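Local coordinates for probable adhesion protein (Pseudomonas aeruginosa PAO1, PDB 6R3Z) that binds ferrous iron, manganese and nickel ions and probably serves as the solute-binding component of a metal transport system, at residues E48-I53 against E71-S76. Sequence-based numbering, arbitrary orientation.
Sequences EDIKRI and ERMIAS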
loop_
_atom_site.group_PDB
_atom_site.type_symbol
_atom_site.label_atom_id
_atom_site.label_comp_id
_atom_site.label_asym_id
_atom_site.label_seq_id
_atom_site.Cartn_x
_atom_site.Cartn_y
_atom_site.Cartn_z
ATOM N N GLU A 48 14.147 11.220 -17.865
ATOM C CA GLU A 48 15.074 10.150 -17.487
ATOM C C GLU A 48 14.311 8.844 -17.177
ATOM O O GLU A 48 14.740 7.746 -17.571
ATOM C CB GLU A 48 15.889 10.609 -16.259
ATOM C CG GLU A 48 17.002 9.659 -15.848
ATOM C CD GLU A 48 18.326 9.786 -16.585
ATOM O OE1 GLU A 48 18.411 10.507 -17.608
ATOM O OE2 GLU A 48 19.294 9.142 -16.125
ATOM N N ASP A 49 13.166 8.977 -16.505
ATOM C CA ASP A 49 12.342 7.829 -16.106
ATOM C C ASP A 49 11.482 7.301 -17.240
ATOM O O ASP A 49 11.342 6.085 -17.381
ATOM C CB ASP A 49 11.518 8.159 -14.857
ATOM C CG ASP A 49 12.347 8.645 -13.672
ATOM O OD1 ASP A 49 13.515 8.216 -13.546
ATOM O OD2 ASP A 49 11.844 9.483 -12.903
ATOM N N ILE A 50 10.951 8.203 -18.084
ATOM C CA ILE A 50 10.169 7.827 -19.266
ATOM C C ILE A 50 11.058 7.030 -20.235
ATOM O O ILE A 50 10.602 6.025 -20.792
ATOM C CB ILE A 50 9.521 9.079 -19.918
ATOM C CG1 ILE A 50 8.451 9.679 -18.977
ATOM C CG2 ILE A 50 8.931 8.757 -21.307
ATOM C CD1 ILE A 50 8.032 11.133 -19.306
ATOM N N LYS A 51 12.342 7.450 -20.383
ATOM C CA LYS A 51 13.320 6.783 -21.259
ATOM C C LYS A 51 13.462 5.301 -20.898
ATOM O O LYS A 51 13.525 4.469 -21.799
ATOM C CB LYS A 51 14.694 7.492 -21.196
ATOM C CG LYS A 51 15.741 6.951 -22.173
ATOM C CD LYS A 51 15.406 7.211 -23.649
ATOM C CE LYS A 51 16.416 6.598 -24.589
ATOM N NZ LYS A 51 17.753 7.246 -24.481
ATOM N N ARG A 52 13.476 4.988 -19.585
ATOM C CA ARG A 52 13.643 3.629 -19.033
ATOM C C ARG A 52 12.597 2.619 -19.496
ATOM O O ARG A 52 12.910 1.431 -19.639
ATOM C CB ARG A 52 13.666 3.681 -17.506
ATOM C CG ARG A 52 15.057 3.906 -16.957
ATOM C CD ARG A 52 15.224 3.260 -15.592
ATOM N NE ARG A 52 14.565 4.029 -14.535
ATOM C CZ ARG A 52 15.116 5.058 -13.896
ATOM N NH1 ARG A 52 16.343 5.464 -14.206
ATOM N NH2 ARG A 52 14.447 5.686 -12.941
ATOM N N ILE A 53 11.362 3.090 -19.735
ATOM C CA ILE A 53 10.240 2.250 -20.182
ATOM C C ILE A 53 10.567 1.550 -21.520
ATOM O O ILE A 53 10.212 0.385 -21.694
ATOM C CB ILE A 53 8.905 3.048 -20.180
ATOM C CG1 ILE A 53 8.518 3.397 -18.723
ATOM C CG2 ILE A 53 7.765 2.276 -20.879
ATOM C CD1 ILE A 53 7.446 4.438 -18.543
ATOM N N GLU A 71 0.795 5.447 -16.152
ATOM C CA GLU A 71 0.068 5.423 -17.434
ATOM C C GLU A 71 0.492 6.597 -18.320
ATOM O O GLU A 71 0.614 6.429 -19.534
ATOM C CB GLU A 71 -1.448 5.483 -17.221
ATOM C CG GLU A 71 -2.061 4.220 -16.633
ATOM C CD GLU A 71 -3.538 4.396 -16.327
ATOM O OE1 GLU A 71 -4.316 4.680 -17.266
ATOM O OE2 GLU A 71 -3.917 4.268 -15.142
ATOM N N ARG A 72 0.709 7.789 -17.709
ATOM C CA ARG A 72 1.142 8.983 -18.439
ATOM C C ARG A 72 2.575 8.778 -18.960
ATOM O O ARG A 72 2.863 9.089 -20.122
ATOM C CB ARG A 72 1.038 10.244 -17.558
ATOM C CG ARG A 72 -0.401 10.652 -17.234
ATOM C CD ARG A 72 -0.470 11.996 -16.512
ATOM N NE ARG A 72 -0.259 11.871 -15.063
ATOM C CZ ARG A 72 -1.223 11.652 -14.169
ATOM N NH1 ARG A 72 -0.930 11.556 -12.880
ATOM N NH2 ARG A 72 -2.487 11.516 -14.561
ATOM N N MET A 73 3.453 8.193 -18.117
ATOM C CA MET A 73 4.838 7.895 -18.493
ATOM C C MET A 73 4.870 6.931 -19.682
ATOM O O MET A 73 5.643 7.159 -20.614
ATOM C CB MET A 73 5.619 7.293 -17.311
ATOM C CG MET A 73 5.911 8.266 -16.187
ATOM S SD MET A 73 6.556 7.371 -14.742
ATOM C CE MET A 73 8.193 6.872 -15.338
ATOM N N ILE A 74 4.032 5.851 -19.648
ATOM C CA ILE A 74 3.953 4.858 -20.735
ATOM C C ILE A 74 3.495 5.533 -22.050
ATOM O O ILE A 74 4.074 5.276 -23.115
ATOM C CB ILE A 74 3.040 3.666 -20.324
ATOM C CG1 ILE A 74 3.743 2.829 -19.219
ATOM C CG2 ILE A 74 2.657 2.784 -21.545
ATOM C CD1 ILE A 74 2.825 1.868 -18.434
ATOM N N ALA A 75 2.472 6.408 -21.955
ATOM C CA ALA A 75 1.916 7.131 -23.107
ATOM C C ALA A 75 2.959 8.031 -23.792
ATOM O O ALA A 75 2.921 8.192 -25.020
ATOM C CB ALA A 75 0.711 7.958 -22.658
ATOM N N SER A 76 3.899 8.584 -22.994
ATOM C CA SER A 76 4.983 9.490 -23.417
ATOM C C SER A 76 6.272 8.766 -23.839
ATOM O O SER A 76 7.201 9.409 -24.335
ATOM C CB SER A 76 5.297 10.485 -22.298
ATOM O OG SER A 76 4.171 11.276 -21.953
#
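Met73 meets Ile50, Ile53 and Asp49 through a side chain that starts with CG anti to its carbonyl carbon (chi1 -70°) and bends at chi3 (70°), bringing CE against Asp49 on helix 47-53. This is a helix-helix crossing within a lobe built on a parallel four-stranded sheet of 2-1-3-4 order, in a protein of the solute-binding protein 9 family; strand 58-61 links the two helices in sequence. The short segments pass 8.7 Å apart between axes, at -70°, and no hydrogen bond joins them. The CE methyl lies 3.6 Å from Asp49 CB, short of the carboxylate, whose oxygens are held by other partners: OD1 forms a salt bridge with Arg52 NH2, and OD2 takes a hydrogen bond with Tyr43 OH and a salt bridge with Arg46 NE. Nearer the root of Met73, the side chain of Ile53 crosses it at about a right angle, and Ile53 CD1 touches Met73 CB at 3.6 Å. The same methyl reaches Ile74 CG1 at 4.1 Å; Ile74 itself packs on Val59 of the sheet, so the apolar contact continues from the helix pair to the strand beneath. Ile50 lies against Met73 with CG1 4.0 Å from Met73 CG. Both branches of Ile50 end on Ser76: CD1 approaches Ser76 CB, while CG2 sits 3.5 Å from Ser76 O.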